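PDB 3NF4: acyl-CoA dehydrogenase from Mycobacterium thermoresistibile, which probably catalyses the FAD-dependent alpha,beta-dehydrogenation of acyl-CoA thioesters. Local coordinates for residues A[188-192]-A[238-242]; A[104-109]-A[120-125]. One frame throughout, in Å; residues are numbered along the deposited sequence.

From the N terminus, interaction 2 comes first: helix 106-111 and the end of helix 114-124 fold against each other, closing a loop of ten intervening residues within the N-terminal domain. Interaction 1 follows separately, with no nesting or crossing. Its loop runs from strand 189-195 through the later strands of the middle domain to helix 239-245, where the C-terminal helical region begins. The two contacts meet at Pro107, whose CB lies 3.7 Å from CG2 of Ile242 and 3.9 Å from SG of Cys191. Helix 106-111 therefore packs on helix 114-124 through Leu108 and Leu109 and on interaction 1 through Pro107 and Phe111, joining the N-terminal helices, the middle-domain sheet and the first C-terminal helix.

Interaction 1. Residues A[188-192]-A[238-242]; sequences GVSCF and QGLQI
Gln238 brings the chain up to the strand, its backbone N 3.2 Å from Val189 O but at a poor angle for bonding. Just before it, Gly237 N gives a hydrogen bond to Ser190 OG. The hydrogen bond to the Val189 carbonyl comes instead from Gly239 N, 2.8 Å from Val189 O; the N-H is bent (136°) and reaches the oxygen from above the carbonyl plane. Here the two backbones touch, with the CA atoms of Ser190 and Gly239 4.0 Å apart. Gly239, with no side chain, lets them come this close. Leu240 comes next, meeting Val189 roughly at a right angle, its CG 4.0 Å from Val189 CG2. That methyl reaches the leucine because it stands beside the backbone N of Val189 while CG1 lies anti to it (chi1 -175°). One turn after Gln238, Ile242 extends CD1 to within 3.8 Å of Cys191 CB, an apolar pairing suited to a buried site. The contact belongs to the junction of the acyl-CoA dehydrogenase fold, where the beta-sheet middle domain hands over to the C-terminal helices.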
loop_
_atom_site.group_PDB
_atom_site.type_symbol
_atom_site.label_atom_id
_atom_site.label_comp_id
_atom_site.label_asym_id
_atom_site.label_seq_id
_atom_site.Cartn_x
_atom_site.Cartn_y
_atom_site.Cartn_z
ATOM N N GLY A 188 -2.902 -34.460 -24.013
ATOM C CA GLY A 188 -1.814 -34.778 -24.939
ATOM C C GLY A 188 -0.401 -34.766 -24.379
ATOM O O GLY A 188 0.555 -34.804 -25.152
ATOM N N VAL A 189 -0.262 -34.739 -23.048
ATOM C CA VAL A 189 1.043 -34.523 -22.382
ATOM C C VAL A 189 1.474 -35.708 -21.492
ATOM O O VAL A 189 0.646 -36.316 -20.820
ATOM C CB VAL A 189 1.041 -33.184 -21.551
ATOM C CG1 VAL A 189 2.402 -32.891 -20.954
ATOM C CG2 VAL A 189 0.594 -32.005 -22.418
ATOM N N SER A 190 2.771 -36.023 -21.488
ATOM C CA SER A 190 3.312 -37.126 -20.682
ATOM C C SER A 190 4.575 -36.719 -19.926
ATOM O O SER A 190 5.276 -35.792 -20.336
ATOM C CB SER A 190 3.613 -38.364 -21.561
ATOM O OG SER A 190 2.432 -38.963 -22.083
ATOM N N CYS A 191 4.852 -37.446 -18.843
ATOM C CA CYS A 191 6.010 -37.251 -17.974
ATOM C C CYS A 191 7.125 -38.316 -18.181
ATOM O O CYS A 191 6.829 -39.486 -18.414
ATOM C CB CYS A 191 5.524 -37.250 -16.525
ATOM S SG CYS A 191 6.783 -36.944 -15.272
ATOM N N PHE A 192 8.394 -37.899 -18.083
ATOM C CA PHE A 192 9.563 -38.762 -18.328
ATOM C C PHE A 192 10.688 -38.569 -17.320
ATOM O O PHE A 192 11.026 -37.436 -16.976
ATOM C CB PHE A 192 10.150 -38.498 -19.728
ATOM C CG PHE A 192 9.280 -38.959 -20.844
ATOM C CD1 PHE A 192 9.351 -40.270 -21.298
ATOM C CD2 PHE A 192 8.378 -38.090 -21.435
ATOM C CE1 PHE A 192 8.530 -40.711 -22.322
ATOM C CE2 PHE A 192 7.555 -38.515 -22.460
ATOM C CZ PHE A 192 7.631 -39.831 -22.908
ATOM N N GLN A 238 -1.130 -38.489 -19.190
ATOM C CA GLN A 238 -1.394 -38.184 -17.789
ATOM C C GLN A 238 -0.628 -36.951 -17.271
ATOM O O GLN A 238 -0.943 -36.434 -16.206
ATOM C CB GLN A 238 -1.123 -39.410 -16.899
ATOM C CG GLN A 238 -2.042 -39.482 -15.664
ATOM C CD GLN A 238 -1.639 -40.537 -14.631
ATOM O OE1 GLN A 238 -0.921 -41.488 -14.931
ATOM N NE2 GLN A 238 -2.119 -40.369 -13.407
ATOM N N GLY A 239 0.358 -36.494 -18.044
ATOM C CA GLY A 239 1.269 -35.392 -17.677
ATOM C C GLY A 239 0.754 -34.118 -17.008
ATOM O O GLY A 239 1.335 -33.669 -16.019
ATOM N N LEU A 240 -0.309 -33.519 -17.540
ATOM C CA LEU A 240 -0.827 -32.274 -16.964
ATOM C C LEU A 240 -1.405 -32.493 -15.577
ATOM O O LEU A 240 -1.315 -31.600 -14.728
ATOM C CB LEU A 240 -1.844 -31.578 -17.872
ATOM C CG LEU A 240 -1.319 -30.824 -19.110
ATOM C CD1 LEU A 240 -2.480 -30.331 -19.968
ATOM C CD2 LEU A 240 -0.357 -29.668 -18.801
ATOM N N GLN A 241 -1.967 -33.684 -15.346
ATOM C CA GLN A 241 -2.438 -34.078 -14.013
ATOM C C GLN A 241 -1.272 -34.272 -13.035
ATOM O O GLN A 241 -1.377 -33.932 -11.848
ATOM C CB GLN A 241 -3.329 -35.335 -14.080
ATOM C CG GLN A 241 -3.802 -35.880 -12.707
ATOM C CD GLN A 241 -4.524 -37.237 -12.789
ATOM O OE1 GLN A 241 -4.499 -37.937 -13.819
ATOM N NE2 GLN A 241 -5.164 -37.616 -11.686
ATOM N N ILE A 242 -0.164 -34.814 -13.535
ATOM C CA ILE A 242 1.044 -34.926 -12.718
ATOM C C ILE A 242 1.617 -33.541 -12.339
ATOM O O ILE A 242 1.928 -33.291 -11.169
ATOM C CB ILE A 242 2.123 -35.804 -13.384
ATOM C CG1 ILE A 242 1.606 -37.233 -13.562
ATOM C CG2 ILE A 242 3.395 -35.818 -12.549
ATOM C CD1 ILE A 242 2.619 -38.205 -14.206
#

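Interaction 2. Residues A[104-109]-A[120-125]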
loop_
_atom_site.group_PDB
_atom_site.type_symbol
_atom_site.label_atom_id
_atom_site.label_comp_id
_atom_site.label_asym_id
_atom_site.label_seq_id
_atom_site.Cartn_x
_atom_site.Cartn_y
_atom_site.Cartn_z
ATOM N N SER A 104 11.536 -32.689 -7.869
ATOM C CA SER A 104 12.032 -33.572 -8.934
ATOM C C SER A 104 11.747 -35.057 -8.665
ATOM O O SER A 104 11.515 -35.828 -9.594
ATOM C CB SER A 104 13.518 -33.318 -9.252
ATOM O OG SER A 104 14.375 -34.079 -8.414
ATOM N N SER A 105 11.699 -35.453 -7.397
ATOM C CA SER A 105 11.343 -36.846 -7.095
ATOM C C SER A 105 9.827 -37.115 -6.984
ATOM O O SER A 105 9.410 -38.262 -6.832
ATOM C CB SER A 105 12.105 -37.355 -5.860
ATOM O OG SER A 105 11.503 -36.938 -4.653
ATOM N N HIS A 106 9.009 -36.072 -7.093
ATOM C CA HIS A 106 7.566 -36.186 -6.766
ATOM C C HIS A 106 6.692 -37.028 -7.737
ATOM O O HIS A 106 5.864 -37.814 -7.273
ATOM C CB HIS A 106 6.950 -34.791 -6.484
ATOM C CG HIS A 106 5.448 -34.754 -6.501
ATOM N ND1 HIS A 106 4.690 -34.703 -5.352
ATOM C CD2 HIS A 106 4.567 -34.724 -7.532
ATOM C CE1 HIS A 106 3.407 -34.656 -5.673
ATOM N NE2 HIS A 106 3.306 -34.676 -6.989
ATOM N N PRO A 107 6.855 -36.858 -9.064
ATOM C CA PRO A 107 6.107 -37.704 -10.006
ATOM C C PRO A 107 6.342 -39.226 -9.855
ATOM O O PRO A 107 5.400 -39.999 -9.994
ATOM C CB PRO A 107 6.615 -37.242 -11.376
ATOM C CG PRO A 107 7.060 -35.892 -11.156
ATOM C CD PRO A 107 7.659 -35.863 -9.784
ATOM N N LEU A 108 7.573 -39.646 -9.584
ATOM C CA LEU A 108 7.865 -41.076 -9.451
ATOM C C LEU A 108 7.239 -41.634 -8.170
ATOM O O LEU A 108 6.642 -42.717 -8.190
ATOM C CB LEU A 108 9.380 -41.353 -9.501
ATOM C CG LEU A 108 9.939 -42.768 -9.308
ATOM C CD1 LEU A 108 9.259 -43.806 -10.224
ATOM C CD2 LEU A 108 11.474 -42.815 -9.502
ATOM N N LEU A 109 7.353 -40.869 -7.081
ATOM C CA LEU A 109 6.859 -41.281 -5.785
ATOM C C LEU A 109 5.339 -41.451 -5.722
ATOM O O LEU A 109 4.854 -42.354 -5.035
ATOM C CB LEU A 109 7.322 -40.308 -4.703
ATOM C CG LEU A 109 6.788 -40.585 -3.290
ATOM C CD1 LEU A 109 7.557 -41.710 -2.594
ATOM C CD2 LEU A 109 6.792 -39.308 -2.446
ATOM N N TRP A 120 14.808 -46.787 -8.936
ATOM C CA TRP A 120 15.416 -45.443 -8.931
ATOM C C TRP A 120 15.321 -44.591 -7.657
ATOM O O TRP A 120 16.214 -43.768 -7.392
ATOM C CB TRP A 120 14.902 -44.649 -10.128
ATOM C CG TRP A 120 15.403 -45.144 -11.460
ATOM C CD1 TRP A 120 16.711 -45.272 -11.857
ATOM C CD2 TRP A 120 14.604 -45.538 -12.582
ATOM N NE1 TRP A 120 16.770 -45.728 -13.152
ATOM C CE2 TRP A 120 15.492 -45.894 -13.622
ATOM C CE3 TRP A 120 13.222 -45.622 -12.810
ATOM C CZ2 TRP A 120 15.041 -46.327 -14.873
ATOM C CZ3 TRP A 120 12.774 -46.051 -14.050
ATOM C CH2 TRP A 120 13.680 -46.401 -15.067
ATOM N N LEU A 121 14.250 -44.773 -6.883
ATOM C CA LEU A 121 13.993 -43.927 -5.708
ATOM C C LEU A 121 15.082 -43.941 -4.643
ATOM O O LEU A 121 15.451 -42.882 -4.143
ATOM C CB LEU A 121 12.615 -44.197 -5.081
ATOM C CG LEU A 121 11.433 -43.295 -5.467
ATOM C CD1 LEU A 121 10.261 -43.533 -4.535
ATOM C CD2 LEU A 121 11.794 -41.808 -5.456
ATOM N N PRO A 122 15.616 -45.127 -4.302
ATOM C CA PRO A 122 16.625 -45.127 -3.232
ATOM C C PRO A 122 17.888 -44.325 -3.544
ATOM O O PRO A 122 18.449 -43.711 -2.637
ATOM C CB PRO A 122 16.928 -46.624 -3.027
ATOM C CG PRO A 122 15.638 -47.307 -3.412
ATOM C CD PRO A 122 15.162 -46.497 -4.618
ATOM N N GLY A 123 18.329 -44.334 -4.801
ATOM C CA GLY A 123 19.460 -43.507 -5.232
ATOM C C GLY A 123 19.187 -41.999 -5.208
ATOM O O GLY A 123 20.065 -41.202 -4.873
ATOM N N MET A 124 17.967 -41.603 -5.558
ATOM C CA MET A 124 17.586 -40.184 -5.501
ATOM C C MET A 124 17.643 -39.629 -4.069
ATOM O O MET A 124 18.120 -38.505 -3.852
ATOM C CB MET A 124 16.208 -39.969 -6.132
ATOM C CG MET A 124 16.209 -40.266 -7.633
ATOM S SD MET A 124 14.649 -40.907 -8.241
ATOM C CE MET A 124 13.666 -39.431 -8.428
ATOM N N LEU A 125 17.217 -40.442 -3.096
ATOM C CA LEU A 125 17.099 -39.971 -1.716
ATOM C C LEU A 125 18.333 -40.284 -0.879
ATOM O O LEU A 125 18.339 -40.067 0.337
ATOM C CB LEU A 125 15.824 -40.514 -1.062
ATOM C CG LEU A 125 14.543 -40.381 -1.896
ATOM C CD1 LEU A 125 13.379 -41.109 -1.233
ATOM C CD2 LEU A 125 14.189 -38.902 -2.192
#
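Leu108 and Leu121 run antiparallel alongside one another, with Leu108 CD2 4.1 Å from Leu121 CG. The same methyl also lies 3.9 Å from Met124 SD and 3.9 Å from Trp120 CB, so one leucine branch fits among three side chains of the facing helix. Leu108 reaches across because its CG is anti to the backbone N (chi1 177°); it lies nearly square to Trp120 and meets the methionine at a slant. Trp120 makes its nearest approach through CB. Next to this, Leu109 and Leu121 meet nearly perpendicularly through their CD1 atoms, 3.8 Å apart. Met124, folded at its second and third torsions, curls its CE to 3.7 Å from Ser105 CB; an unbranched, flexible chain can follow such a curved path. Ser105 is small enough to let the methyl close in; its OG, 4.1 Å from Leu125 CD2, makes a weak hydrogen bond with Ser102 O. No hydrogen bond spans the segments, so apolar side chains carry the contact. Around it, Met124 also touches Phe175 of strand 175-181 and Trp120 touches Leu193 of strand 189-195, placing this pair of N-terminal-domain helices, 106-111 and 114-124, against the middle-domain sheet.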